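Local coordinates for ribose ABC transporter, substrate binding protein (Conexibacter woesei, PDB 4KQ9) that probably binds a sugar such as ribose in the periplasm and delivers it to an ABC import system, at residues 67-81 / 89-102. The protein carries 1 engineered substitution. Numbering follows the deposited sequence.
Sequences LIVSPIDGSALVPTI and VPVILLADGLSEDV
Leu98 holds CG anti to its carbonyl carbon (chi1 -57°), and Ile81 does the same with CG1. These rotations bring the two branched ends together, with Leu98 CD1 3.8 Å from Ile81 CD1. The contact belongs to a beta-alpha-beta unit of strand 66-69, helix 78-86 and strand 91-94, in a parallel sheet of the periplasmic binding protein fold. The two strands run side by side at 22°. Leu67 N donates to Pro90 O almost straight, and Val69 N donates to Ile92 O at 2.9 Å. Leu94 N reaches Val69 O from above the carbonyl plane.

Leu67, Val69, Val91 and Leu93 face the helix side. There Ile81 CG2 sits between Val91 CG1 and Val102 CG2, 3.8 Å from each of these methyls, and its side chain crosses both at about a right angle. Ile68 and Ile92 point to the other face, toward helix 247-264. Ile68 CG2 meets Leu94 CD2 at 3.7 Å on that side. Ser70 OG lies 2.9 Å from Leu94 O and hydrogen-bonds Tyr12 OH.

Beyond the strands, Leu98 CD2 packs against Pro71 CB at 3.8 Å. An alanine in place of Leu98 would remove both methyls and would probably open a gap between Pro71 and Ile81, leaving the loop less firmly packed on the helix. Val78 CG1 touches Val102 CG1 and the carboxylate carbon of Glu100. Asp96 OD2 hydrogen-bonds a bound glycerol, probably from the crystallisation liquor. In the loop leading to helix 78-86, Asp73 OD2 accepts from Ser75 N, an Asx turn, and also from Ala76 N, which extends it to an Asx motif. In this loop Gly74 O accepts from Ser99 N at 2.7 Å, the donor standing 45° out of the carbonyl plane.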
loop_
_atom_site.group_PDB
_atom_site.type_symbol
_atom_site.label_atom_id
_atom_site.label_comp_id
_atom_site.label_asym_id
_atom_site.label_seq_id
_atom_site.Cartn_x
_atom_site.Cartn_y
_atom_site.Cartn_z
ATOM N N LEU A 67 17.605 0.958 -12.047
ATOM C CA LEU A 67 17.203 0.107 -10.944
ATOM C C LEU A 67 15.908 0.628 -10.329
ATOM O O LEU A 67 15.850 1.796 -9.940
ATOM C CB LEU A 67 18.248 0.139 -9.849
ATOM C CG LEU A 67 18.104 -0.731 -8.586
ATOM C CD1 LEU A 67 17.943 -2.216 -8.882
ATOM C CD2 LEU A 67 19.297 -0.551 -7.672
ATOM N N ILE A 68 14.918 -0.249 -10.199
ATOM C CA ILE A 68 13.707 0.002 -9.425
ATOM C C ILE A 68 13.765 -0.929 -8.182
ATOM O O ILE A 68 14.158 -2.084 -8.301
ATOM C CB ILE A 68 12.475 -0.262 -10.283
ATOM C CG1 ILE A 68 12.597 0.497 -11.617
ATOM C CG2 ILE A 68 11.172 -0.024 -9.491
ATOM C CD1 ILE A 68 11.495 0.197 -12.580
ATOM N N VAL A 69 13.424 -0.405 -7.007
ATOM C CA VAL A 69 13.506 -1.146 -5.776
ATOM C C VAL A 69 12.247 -0.973 -4.970
ATOM O O VAL A 69 11.889 0.146 -4.642
ATOM C CB VAL A 69 14.651 -0.662 -4.866
ATOM C CG1 VAL A 69 14.754 -1.571 -3.660
ATOM C CG2 VAL A 69 15.992 -0.614 -5.608
ATOM N N SER A 70 11.593 -2.082 -4.619
ATOM C CA SER A 70 10.623 -2.092 -3.478
ATOM C C SER A 70 11.368 -2.616 -2.228
ATOM O O SER A 70 11.692 -3.810 -2.167
ATOM C CB SER A 70 9.417 -2.971 -3.764
ATOM O OG SER A 70 8.715 -2.537 -4.933
ATOM N N PRO A 71 11.685 -1.742 -1.263
ATOM C CA PRO A 71 12.608 -2.129 -0.183
ATOM C C PRO A 71 11.932 -2.895 0.945
ATOM O O PRO A 71 10.931 -2.443 1.494
ATOM C CB PRO A 71 13.113 -0.800 0.348
ATOM C CG PRO A 71 12.020 0.155 0.061
ATOM C CD PRO A 71 11.275 -0.336 -1.138
ATOM N N ILE A 72 12.471 -4.071 1.251
ATOM C CA ILE A 72 11.977 -4.848 2.390
ATOM C C ILE A 72 12.087 -4.102 3.724
ATOM O O ILE A 72 11.216 -4.222 4.559
ATOM C CB ILE A 72 12.655 -6.227 2.523
ATOM C CG1 ILE A 72 12.001 -6.992 3.693
ATOM C CG2 ILE A 72 14.153 -6.107 2.767
ATOM C CD1 ILE A 72 12.208 -8.483 3.586
ATOM N N ASP A 73 13.136 -3.328 3.929
ATOM C CA ASP A 73 13.239 -2.511 5.140
ATOM C C ASP A 73 13.773 -1.151 4.769
ATOM O O ASP A 73 14.849 -1.046 4.185
ATOM C CB ASP A 73 14.193 -3.138 6.181
ATOM C CG ASP A 73 14.498 -2.181 7.350
ATOM O OD1 ASP A 73 13.591 -1.901 8.146
ATOM O OD2 ASP A 73 15.624 -1.663 7.466
ATOM N N GLY A 74 13.075 -0.109 5.185
ATOM C CA GLY A 74 13.428 1.260 4.804
ATOM C C GLY A 74 14.715 1.893 5.329
ATOM O O GLY A 74 15.158 2.929 4.815
ATOM N N SER A 75 15.333 1.315 6.349
ATOM C CA SER A 75 16.577 1.909 6.883
ATOM C C SER A 75 17.804 1.059 6.620
ATOM O O SER A 75 18.868 1.590 6.355
ATOM C CB SER A 75 16.446 2.252 8.376
ATOM O OG SER A 75 15.921 1.175 9.121
ATOM N N ALA A 76 17.659 -0.255 6.660
ATOM C CA ALA A 76 18.789 -1.134 6.462
ATOM C C ALA A 76 19.312 -1.050 5.044
ATOM O O ALA A 76 20.512 -1.248 4.818
ATOM C CB ALA A 76 18.381 -2.566 6.770
ATOM N N LEU A 77 18.400 -0.788 4.095
ATOM C CA LEU A 77 18.726 -0.703 2.664
ATOM C C LEU A 77 19.350 0.650 2.226
ATOM O O LEU A 77 19.818 0.771 1.102
ATOM C CB LEU A 77 17.482 -1.009 1.794
ATOM C CG LEU A 77 17.362 -2.450 1.297
ATOM C CD1 LEU A 77 17.455 -3.409 2.480
ATOM C CD2 LEU A 77 16.065 -2.663 0.559
ATOM N N VAL A 78 19.358 1.629 3.113
ATOM C CA VAL A 78 19.862 2.950 2.780
ATOM C C VAL A 78 21.263 2.972 2.195
ATOM O O VAL A 78 21.464 3.526 1.109
ATOM C CB VAL A 78 19.760 3.902 3.982
ATOM C CG1 VAL A 78 20.564 5.174 3.753
ATOM C CG2 VAL A 78 18.294 4.197 4.280
ATOM N N PRO A 79 22.237 2.371 2.882
ATOM C CA PRO A 79 23.617 2.397 2.371
ATOM C C PRO A 79 23.777 1.795 0.986
ATOM O O PRO A 79 24.426 2.344 0.115
ATOM C CB PRO A 79 24.377 1.539 3.406
ATOM C CG PRO A 79 23.626 1.771 4.656
ATOM C CD PRO A 79 22.179 1.808 4.235
ATOM N N THR A 80 23.156 0.664 0.786
ATOM C CA THR A 80 23.185 0.007 -0.493
ATOM C C THR A 80 22.536 0.851 -1.623
ATOM O O THR A 80 23.082 1.023 -2.687
ATOM C CB THR A 80 22.426 -1.328 -0.378
ATOM O OG1 THR A 80 22.711 -1.931 0.891
ATOM C CG2 THR A 80 22.792 -2.262 -1.524
ATOM N N ILE A 81 21.354 1.389 -1.387
ATOM C CA ILE A 81 20.690 2.100 -2.481
ATOM C C ILE A 81 21.467 3.430 -2.730
ATOM O O ILE A 81 21.763 3.790 -3.850
ATOM C CB ILE A 81 19.208 2.283 -2.158
ATOM C CG1 ILE A 81 18.553 0.899 -2.172
ATOM C CG2 ILE A 81 18.588 3.245 -3.173
ATOM C CD1 ILE A 81 17.183 0.839 -1.533
ATOM N N VAL A 89 23.738 4.766 -11.089
ATOM C CA VAL A 89 22.484 4.092 -11.523
ATOM C C VAL A 89 21.266 4.930 -11.113
ATOM O O VAL A 89 21.100 5.244 -9.957
ATOM C CB VAL A 89 22.331 2.667 -10.936
ATOM C CG1 VAL A 89 21.129 1.962 -11.584
ATOM C CG2 VAL A 89 23.601 1.859 -11.124
ATOM N N PRO A 90 20.436 5.338 -12.054
ATOM C CA PRO A 90 19.198 6.030 -11.632
ATOM C C PRO A 90 18.331 5.003 -10.877
ATOM O O PRO A 90 18.158 3.889 -11.389
ATOM C CB PRO A 90 18.501 6.356 -12.927
ATOM C CG PRO A 90 19.400 5.892 -14.042
ATOM C CD PRO A 90 20.489 5.055 -13.480
ATOM N N VAL A 91 17.833 5.375 -9.697
ATOM C CA VAL A 91 17.044 4.473 -8.861
ATOM C C VAL A 91 15.634 5.014 -8.633
ATOM O O VAL A 91 15.479 6.159 -8.280
ATOM C CB VAL A 91 17.676 4.349 -7.494
ATOM C CG1 VAL A 91 16.829 3.513 -6.553
ATOM C CG2 VAL A 91 19.080 3.762 -7.624
ATOM N N ILE A 92 14.622 4.168 -8.746
ATOM C CA ILE A 92 13.267 4.570 -8.409
ATOM C C ILE A 92 12.866 3.658 -7.250
ATOM O O ILE A 92 12.973 2.455 -7.369
ATOM C CB ILE A 92 12.279 4.413 -9.587
ATOM C CG1 ILE A 92 12.616 5.432 -10.699
ATOM C CG2 ILE A 92 10.825 4.611 -9.099
ATOM C CD1 ILE A 92 11.764 5.231 -11.950
ATOM N N LEU A 93 12.381 4.239 -6.177
ATOM C CA LEU A 93 11.760 3.488 -5.138
ATOM C C LEU A 93 10.293 3.244 -5.491
ATOM O O LEU A 93 9.605 4.127 -6.044
ATOM C CB LEU A 93 11.850 4.227 -3.803
ATOM C CG LEU A 93 13.293 4.515 -3.461
ATOM C CD1 LEU A 93 13.314 5.542 -2.357
ATOM C CD2 LEU A 93 13.994 3.193 -3.138
ATOM N N LEU A 94 9.795 2.068 -5.124
ATOM C CA LEU A 94 8.483 1.641 -5.614
ATOM C C LEU A 94 7.683 1.011 -4.478
ATOM O O LEU A 94 8.170 0.083 -3.835
ATOM C CB LEU A 94 8.672 0.687 -6.801
ATOM C CG LEU A 94 7.390 0.175 -7.424
ATOM C CD1 LEU A 94 6.437 1.257 -7.824
ATOM C CD2 LEU A 94 7.603 -0.714 -8.623
ATOM N N ALA A 95 6.483 1.543 -4.251
ATOM C CA ALA A 95 5.476 1.181 -3.195
ATOM C C ALA A 95 5.810 1.607 -1.757
ATOM O O ALA A 95 4.928 2.038 -0.975
ATOM C CB ALA A 95 5.102 -0.287 -3.256
ATOM N N ASP A 96 7.070 1.460 -1.406
ATOM C CA ASP A 96 7.602 1.847 -0.131
ATOM C C ASP A 96 8.916 2.600 -0.307
ATOM O O ASP A 96 9.724 2.304 -1.215
ATOM C CB ASP A 96 7.854 0.615 0.748
ATOM C CG ASP A 96 6.569 -0.061 1.193
ATOM O OD1 ASP A 96 5.802 0.536 2.012
ATOM O OD2 ASP A 96 6.332 -1.192 0.701
ATOM N N GLY A 97 9.139 3.538 0.596
ATOM C CA GLY A 97 10.286 4.427 0.569
ATOM C C GLY A 97 11.365 4.050 1.580
ATOM O O GLY A 97 11.354 2.967 2.129
ATOM N N LEU A 98 12.367 4.900 1.722
ATOM C CA LEU A 98 13.463 4.664 2.666
ATOM C C LEU A 98 13.312 5.657 3.787
ATOM O O LEU A 98 12.470 6.590 3.717
ATOM C CB LEU A 98 14.819 4.834 2.009
ATOM C CG LEU A 98 15.096 3.947 0.786
ATOM C CD1 LEU A 98 16.454 4.183 0.140
ATOM C CD2 LEU A 98 14.900 2.480 1.109
ATOM N N SER A 99 14.124 5.449 4.821
ATOM C CA SER A 99 14.140 6.321 6.001
ATOM C C SER A 99 14.810 7.663 5.768
ATOM O O SER A 99 14.671 8.551 6.584
ATOM C CB SER A 99 14.864 5.642 7.163
ATOM O OG SER A 99 16.272 5.633 6.934
ATOM N N GLU A 100 15.539 7.832 4.678
ATOM C CA GLU A 100 16.052 9.142 4.388
ATOM C C GLU A 100 16.292 9.252 2.910
ATOM O O GLU A 100 16.345 8.230 2.219
ATOM C CB GLU A 100 17.372 9.360 5.154
ATOM C CG GLU A 100 18.552 8.572 4.578
ATOM C CD GLU A 100 19.796 8.572 5.498
ATOM O OE1 GLU A 100 19.693 8.078 6.653
ATOM O OE2 GLU A 100 20.872 9.066 5.065
ATOM N N ASP A 101 16.476 10.481 2.431
ATOM C CA ASP A 101 16.657 10.748 0.991
ATOM C C ASP A 101 18.033 10.279 0.627
ATOM O O ASP A 101 18.998 10.669 1.240
ATOM C CB ASP A 101 16.493 12.251 0.695
ATOM C CG ASP A 101 16.516 12.607 -0.820
ATOM O OD1 ASP A 101 16.866 11.786 -1.708
ATOM O OD2 ASP A 101 16.224 13.786 -1.137
ATOM N N VAL A 102 18.147 9.440 -0.382
ATOM C CA VAL A 102 19.458 9.079 -0.857
ATOM C C VAL A 102 19.718 9.498 -2.318
ATOM O O VAL A 102 20.567 8.900 -2.969
ATOM C CB VAL A 102 19.708 7.548 -0.665
ATOM C CG1 VAL A 102 19.502 7.148 0.795
ATOM C CG2 VAL A 102 18.808 6.715 -1.553
#